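Putative NADH-flavin reductase (Streptococcus pneumoniae TIGR4, PDB 4R01) probably binds NAD(P)H in a Rossmann-type fold and may pass its electrons to a flavin. Local coordinates at residues K110-R113 and L114-P118; I166-E170 and I171-N175. All coordinates share one frame; numbering follows the deposited sequence.

Interaction 1. Residues K110-R113 and L114-P118; sequences KTTR and LLDTP
The carbonyl oxygen of R113 accepts the backbone N-H of D116, with D116 N 2.7 Å from R113 O. The donor stands above the carbonyl plane, 40° out of it. The D116 side chain then turns back toward R113. Its CG lies beside its own backbone N (chi1 -59°), which carries the carboxylate toward the start of the turn. There D116 OD2 takes a weak, long bond from the R113 backbone, 3.4 Å from R113 N. Together the two bonds bracket R113 from both ends of its backbone. The pair opens a short 3-10 turn, 114-116, in the loop between strand 94-98 and helix 125-138 of the Rossmann-type domain. The turn is closed by T117, whose OG1 donates to L114 O at 3.0 Å. The R113 side chain bends at chi3, and its guanidinium plane is 27° from that of the D116 carboxylate. R113 NE stays 4.1 Å from D116 OD2, beyond a salt bridge. R113 NH1 pairs instead with D136 of helix 125-138. T112 CG2 lies 3.9 Å from D116 CB, while T112 OG1 hydrogen-bonds to T112 OG1 of the second subunit.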
ATOM      1  N   LYS A 110      -0.271 -18.486   6.743  1.00 53.24           N
ATOM      2  CA  LYS A 110      -0.891 -18.328   8.060  1.00 60.10           C
ATOM      3  C   LYS A 110       0.128 -18.298   9.195  1.00 68.25           C
ATOM      4  O   LYS A 110      -0.068 -18.927  10.233  1.00 73.23           O
ATOM      5  CB  LYS A 110      -1.915 -19.441   8.308  1.00 58.80           C
ATOM      6  CG  LYS A 110      -3.126 -19.382   7.387  1.00 54.81           C
ATOM      7  CD  LYS A 110      -4.173 -20.424   7.752  1.00 52.64           C
ATOM      8  CE  LYS A 110      -5.392 -20.306   6.847  1.00 50.62           C
ATOM      9  NZ  LYS A 110      -6.456 -21.296   7.176  1.00 49.19           N
ATOM     10  N   THR A 111       1.215 -17.561   8.990  1.00 75.63           N
ATOM     11  CA  THR A 111       2.241 -17.408  10.013  1.00 74.78           C
ATOM     12  C   THR A 111       2.169 -16.025  10.650  1.00 74.56           C
ATOM     13  O   THR A 111       2.425 -15.863  11.842  1.00 81.94           O
ATOM     14  CB  THR A 111       3.651 -17.623   9.437  1.00 77.65           C
ATOM     15  OG1 THR A 111       3.913 -16.638   8.429  1.00 76.04           O
ATOM     16  CG2 THR A 111       3.774 -19.012   8.826  1.00 82.19           C
ATOM     17  N   THR A 112       1.810 -15.031   9.845  1.00 59.49           N
ATOM     18  CA  THR A 112       1.760 -13.646  10.296  1.00 45.39           C
ATOM     19  C   THR A 112       0.358 -13.059  10.127  1.00 37.83           C
ATOM     20  O   THR A 112      -0.326 -13.336   9.143  1.00 36.45           O
ATOM     21  CB  THR A 112       2.786 -12.777   9.531  1.00 40.68           C
ATOM     22  OG1 THR A 112       4.103 -13.306   9.726  1.00 41.78           O
ATOM     23  CG2 THR A 112       2.752 -11.338  10.016  1.00 40.11           C
ATOM     24  N   ARG A 113      -0.039 -12.228  11.061  1.00 35.22           N
ATOM     25  CA  ARG A 113      -1.328 -11.591  11.057  1.00 35.15           C
ATOM     26  C   ARG A 113      -1.175 -10.100  10.941  1.00 35.27           C
ATOM     27  O   ARG A 113      -0.176  -9.593  11.290  1.00 38.89           O
ATOM     28  CB  ARG A 113      -2.081 -11.952  12.314  1.00 36.96           C
ATOM     29  CG  ARG A 113      -2.440 -13.415  12.358  1.00 41.50           C
ATOM     30  CD  ARG A 113      -3.030 -13.878  13.669  1.00 40.74           C
ATOM     31  NE  ARG A 113      -2.374 -13.304  14.813  1.00 39.78           N
ATOM     32  CZ  ARG A 113      -2.695 -13.604  16.050  1.00 48.33           C
ATOM     33  NH1 ARG A 113      -3.653 -14.453  16.291  1.00 49.94           N
ATOM     34  NH2 ARG A 113      -2.065 -13.048  17.047  1.00 51.44           N
ATOM     35  N   LEU A 114      -2.213  -9.403  10.525  1.00 34.45           N
ATOM     36  CA  LEU A 114      -2.163  -7.992  10.162  1.00 35.39           C
ATOM     37  C   LEU A 114      -1.673  -7.166  11.305  1.00 39.37           C
ATOM     38  O   LEU A 114      -1.003  -6.182  11.139  1.00 41.26           O
ATOM     39  CB  LEU A 114      -3.536  -7.488   9.789  1.00 30.89           C
ATOM     40  CG  LEU A 114      -3.858  -7.406   8.333  1.00 35.77           C
ATOM     41  CD1 LEU A 114      -3.494  -8.707   7.692  1.00 40.04           C
ATOM     42  CD2 LEU A 114      -5.333  -7.186   8.161  1.00 35.56           C
ATOM     43  N   LEU A 115      -2.004  -7.636  12.475  1.00 40.71           N
ATOM     44  CA  LEU A 115      -1.637  -7.073  13.717  1.00 42.85           C
ATOM     45  C   LEU A 115      -0.128  -6.970  13.854  1.00 44.67           C
ATOM     46  O   LEU A 115       0.389  -6.083  14.482  1.00 46.01           O
ATOM     47  CB  LEU A 115      -2.072  -8.101  14.709  1.00 48.87           C
ATOM     48  CG  LEU A 115      -2.596  -7.798  16.065  1.00 52.01           C
ATOM     49  CD1 LEU A 115      -1.547  -8.357  16.946  1.00 53.46           C
ATOM     50  CD2 LEU A 115      -2.689  -6.318  16.245  1.00 55.40           C
ATOM     51  N   ASP A 116       0.565  -7.947  13.305  1.00 41.23           N
ATOM     52  CA  ASP A 116       1.987  -8.103  13.480  1.00 43.87           C
ATOM     53  C   ASP A 116       2.896  -7.392  12.496  1.00 45.98           C
ATOM     54  O   ASP A 116       4.060  -7.455  12.646  1.00 50.37           O
ATOM     55  CB  ASP A 116       2.329  -9.581  13.447  1.00 46.80           C
ATOM     56  CG  ASP A 116       1.635 -10.367  14.501  1.00 52.84           C
ATOM     57  OD1 ASP A 116       1.558  -9.889  15.626  1.00 51.08           O
ATOM     58  OD2 ASP A 116       1.189 -11.482  14.189  1.00 56.50           O
ATOM     59  N   THR A 117       2.354  -6.740  11.496  1.00 42.56           N
ATOM     60  CA  THR A 117       3.096  -6.040  10.454  1.00 39.25           C
ATOM     61  C   THR A 117       3.743  -4.770  11.002  1.00 38.21           C
ATOM     62  O   THR A 117       3.200  -4.131  11.897  1.00 37.12           O
ATOM     63  CB  THR A 117       2.188  -5.689   9.262  1.00 36.22           C
ATOM     64  OG1 THR A 117       1.183  -4.758   9.680  1.00 39.61           O
ATOM     65  CG2 THR A 117       1.528  -6.942   8.719  1.00 32.23           C
ATOM     66  N   PRO A 118       4.919  -4.410  10.468  1.00 39.12           N
ATOM     67  CA  PRO A 118       5.670  -3.238  10.933  1.00 40.63           C
ATOM     68  C   PRO A 118       4.895  -1.925  10.825  1.00 40.56           C
ATOM     69  O   PRO A 118       5.169  -1.000  11.589  1.00 41.28           O
ATOM     70  CB  PRO A 118       6.890  -3.218  10.007  1.00 41.02           C
ATOM     71  CG  PRO A 118       7.056  -4.631   9.583  1.00 39.46           C
ATOM     72  CD  PRO A 118       5.667  -5.172   9.452  1.00 38.92           C
TER

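Interaction 2. Residues I166-E170 and I171-N175; sequences ILAGE and IFTTN
A turn at the end of edge strand 165-168 reverses the chain, and the outgoing residues 171-175 run back beside the strand. This strand is an outermost strand, within the chain, of the mixed Rossmann-type sheet, and it pairs antiparallel with strand 203-209. The two halves of the turn run 161° apart, but no direct hydrogen bond joins them. A168 and T173 face each other across the turn's two arms. The methyl CB of A168 lies 3.6 Å from T173 OG1 and 3.9 Å from T173 CB. The hydroxyl is set beside the backbone N of T173 (chi1 -65°), from where it donates to I171 O at 3.1 Å. That donor is above the I171 carbonyl plane, 39° out of it. Farther from the bend, I166 CD1 comes within 4.5 Å of N175 CB, a loose contact. E170 sits at the bend itself. Its chain is bent at chi2, and its carboxylate leads off to R139 and R204, so two arginines hold OE2. On the outgoing arm, I171 packs on K177 and T173 on E176 of the fourth subunit. A water sits inside the bend: it accepts from G169 N at 2.9 Å and donates to I171 O at 2.6 Å.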
ATOM      1  N   ILE A 166     -19.068  -9.311   0.833  1.00 40.36           N
ATOM      2  CA  ILE A 166     -18.334 -10.528   0.506  1.00 39.22           C
ATOM      3  C   ILE A 166     -18.038 -11.339   1.762  1.00 37.70           C
ATOM      4  O   ILE A 166     -17.557 -10.804   2.763  1.00 36.38           O
ATOM      5  CB  ILE A 166     -17.011 -10.217  -0.222  1.00 37.01           C
ATOM      6  CG1 ILE A 166     -17.292  -9.710  -1.632  1.00 39.67           C
ATOM      7  CG2 ILE A 166     -16.130 -11.450  -0.303  1.00 32.97           C
ATOM      8  CD1 ILE A 166     -16.051  -9.285  -2.374  1.00 39.81           C
ATOM      9  N   LEU A 167     -18.345 -12.629   1.708  1.00 39.22           N
ATOM     10  CA  LEU A 167     -17.997 -13.536   2.790  1.00 40.64           C
ATOM     11  C   LEU A 167     -16.645 -14.175   2.507  1.00 43.39           C
ATOM     12  O   LEU A 167     -16.475 -14.861   1.497  1.00 48.44           O
ATOM     13  CB  LEU A 167     -19.068 -14.614   2.961  1.00 41.68           C
ATOM     14  CG  LEU A 167     -18.786 -15.716   3.985  1.00 39.25           C
ATOM     15  CD1 LEU A 167     -18.759 -15.150   5.395  1.00 37.87           C
ATOM     16  CD2 LEU A 167     -19.815 -16.827   3.875  1.00 38.26           C
ATOM     17  N   ALA A 168     -15.678 -13.939   3.387  1.00 41.66           N
ATOM     18  CA  ALA A 168     -14.366 -14.556   3.244  1.00 42.37           C
ATOM     19  C   ALA A 168     -14.050 -15.408   4.464  1.00 43.00           C
ATOM     20  O   ALA A 168     -14.922 -15.660   5.297  1.00 45.09           O
ATOM     21  CB  ALA A 168     -13.294 -13.501   3.033  1.00 42.72           C
ATOM     22  N   GLY A 169     -12.802 -15.849   4.569  1.00 41.28           N
ATOM     23  CA  GLY A 169     -12.418 -16.756   5.630  1.00 38.99           C
ATOM     24  C   GLY A 169     -11.350 -16.222   6.562  1.00 39.76           C
ATOM     25  O   GLY A 169     -11.405 -15.076   7.011  1.00 38.83           O
ATOM     26  N   GLU A 170     -10.371 -17.071   6.843  1.00 42.49           N
ATOM     27  CA  GLU A 170      -9.330 -16.783   7.821  1.00 41.61           C
ATOM     28  C   GLU A 170      -8.303 -15.773   7.309  1.00 37.31           C
ATOM     29  O   GLU A 170      -7.550 -15.188   8.089  1.00 35.20           O
ATOM     30  CB  GLU A 170      -8.629 -18.085   8.214  1.00 46.81           C
ATOM     31  CG  GLU A 170      -8.153 -18.135   9.649  1.00 53.85           C
ATOM     32  CD  GLU A 170      -9.283 -18.317  10.636  1.00 56.92           C
ATOM     33  OE1 GLU A 170     -10.302 -18.941  10.273  1.00 56.46           O
ATOM     34  OE2 GLU A 170      -9.151 -17.830  11.776  1.00 61.14           O
ATOM     35  N   ILE A 171      -8.281 -15.573   5.994  1.00 33.96           N
ATOM     36  CA  ILE A 171      -7.239 -14.787   5.344  1.00 32.71           C
ATOM     37  C   ILE A 171      -7.745 -13.419   4.888  1.00 31.68           C
ATOM     38  O   ILE A 171      -8.863 -13.299   4.385  1.00 31.18           O
ATOM     39  CB  ILE A 171      -6.657 -15.563   4.135  1.00 35.64           C
ATOM     40  CG1 ILE A 171      -6.077 -16.900   4.602  1.00 37.60           C
ATOM     41  CG2 ILE A 171      -5.597 -14.750   3.404  1.00 34.03           C
ATOM     42  CD1 ILE A 171      -5.516 -17.749   3.485  1.00 39.85           C
ATOM     43  N   PHE A 172      -6.916 -12.393   5.077  1.00 30.98           N
ATOM     44  CA  PHE A 172      -7.239 -11.037   4.642  1.00 31.85           C
ATOM     45  C   PHE A 172      -7.618 -10.982   3.162  1.00 32.65           C
ATOM     46  O   PHE A 172      -6.911 -11.513   2.302  1.00 34.81           O
ATOM     47  CB  PHE A 172      -6.064 -10.096   4.918  1.00 33.29           C
ATOM     48  CG  PHE A 172      -6.231  -8.723   4.327  1.00 35.06           C
ATOM     49  CD1 PHE A 172      -7.194  -7.857   4.814  1.00 36.00           C
ATOM     50  CD2 PHE A 172      -5.415  -8.295   3.294  1.00 33.82           C
ATOM     51  CE1 PHE A 172      -7.345  -6.594   4.274  1.00 35.74           C
ATOM     52  CE2 PHE A 172      -5.561  -7.036   2.751  1.00 33.40           C
ATOM     53  CZ  PHE A 172      -6.528  -6.185   3.243  1.00 36.20           C
ATOM     54  N   THR A 173      -8.741 -10.331   2.883  1.00 27.74           N
ATOM     55  CA  THR A 173      -9.315 -10.280   1.548  1.00 28.12           C
ATOM     56  C   THR A 173      -9.735  -8.848   1.227  1.00 28.81           C
ATOM     57  O   THR A 173     -10.096  -8.088   2.122  1.00 30.84           O
ATOM     58  CB  THR A 173     -10.525 -11.245   1.432  1.00 46.46           C
ATOM     59  OG1 THR A 173     -10.069 -12.595   1.584  1.00 49.94           O
ATOM     60  CG2 THR A 173     -11.237 -11.110   0.094  1.00 47.92           C
ATOM     61  N   THR A 174      -9.651  -8.470  -0.042  1.00 24.67           N
ATOM     62  CA  THR A 174     -10.129  -7.171  -0.487  1.00 25.98           C
ATOM     63  C   THR A 174     -11.202  -7.370  -1.547  1.00 29.06           C
ATOM     64  O   THR A 174     -11.431  -8.494  -1.990  1.00 32.63           O
ATOM     65  CB  THR A 174      -8.992  -6.315  -1.066  1.00 29.88           C
ATOM     66  OG1 THR A 174      -8.589  -6.847  -2.335  1.00 29.34           O
ATOM     67  CG2 THR A 174      -7.798  -6.296  -0.120  1.00 27.60           C
ATOM     68  N   ASN A 175     -11.866  -6.291  -1.950  1.00 26.21           N
ATOM     69  CA  ASN A 175     -12.743  -6.364  -3.111  1.00 27.93           C
ATOM     70  C   ASN A 175     -11.922  -6.098  -4.371  1.00 31.35           C
ATOM     71  O   ASN A 175     -10.696  -6.032  -4.301  1.00 30.47           O
ATOM     72  CB  ASN A 175     -13.917  -5.386  -2.994  1.00 28.20           C
ATOM     73  CG  ASN A 175     -13.482  -3.936  -2.860  1.00 31.45           C
ATOM     74  OD1 ASN A 175     -12.383  -3.556  -3.261  1.00 35.14           O
ATOM     75  ND2 ASN A 175     -14.363  -3.112  -2.305  1.00 30.37           N
TER
HETATM   76  O   HOH W   1     -10.029 -15.573   3.782  1.00 35.03           O

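Interaction 1 closes well before interaction 2 opens along the chain, and their centres are about 15 Å apart. They lie on the same side of the chain's centre. Their side chains touch directly: L114 CD2 is 3.9 Å from F172 CD1, and K110 CE is 4.1 Å from I171 CG1. Y105 also links them. R113 packs on it, and the backbones of E170 and F172 hydrogen-bond to it. Both contacts help form subunit interfaces. Segments 110-113 and 114-118 meet the second subunit, whose P118 packs on L114 and F172. Segment 171-175 meets the fourth. The two contacts are thus related through Y105 and through these interfaces.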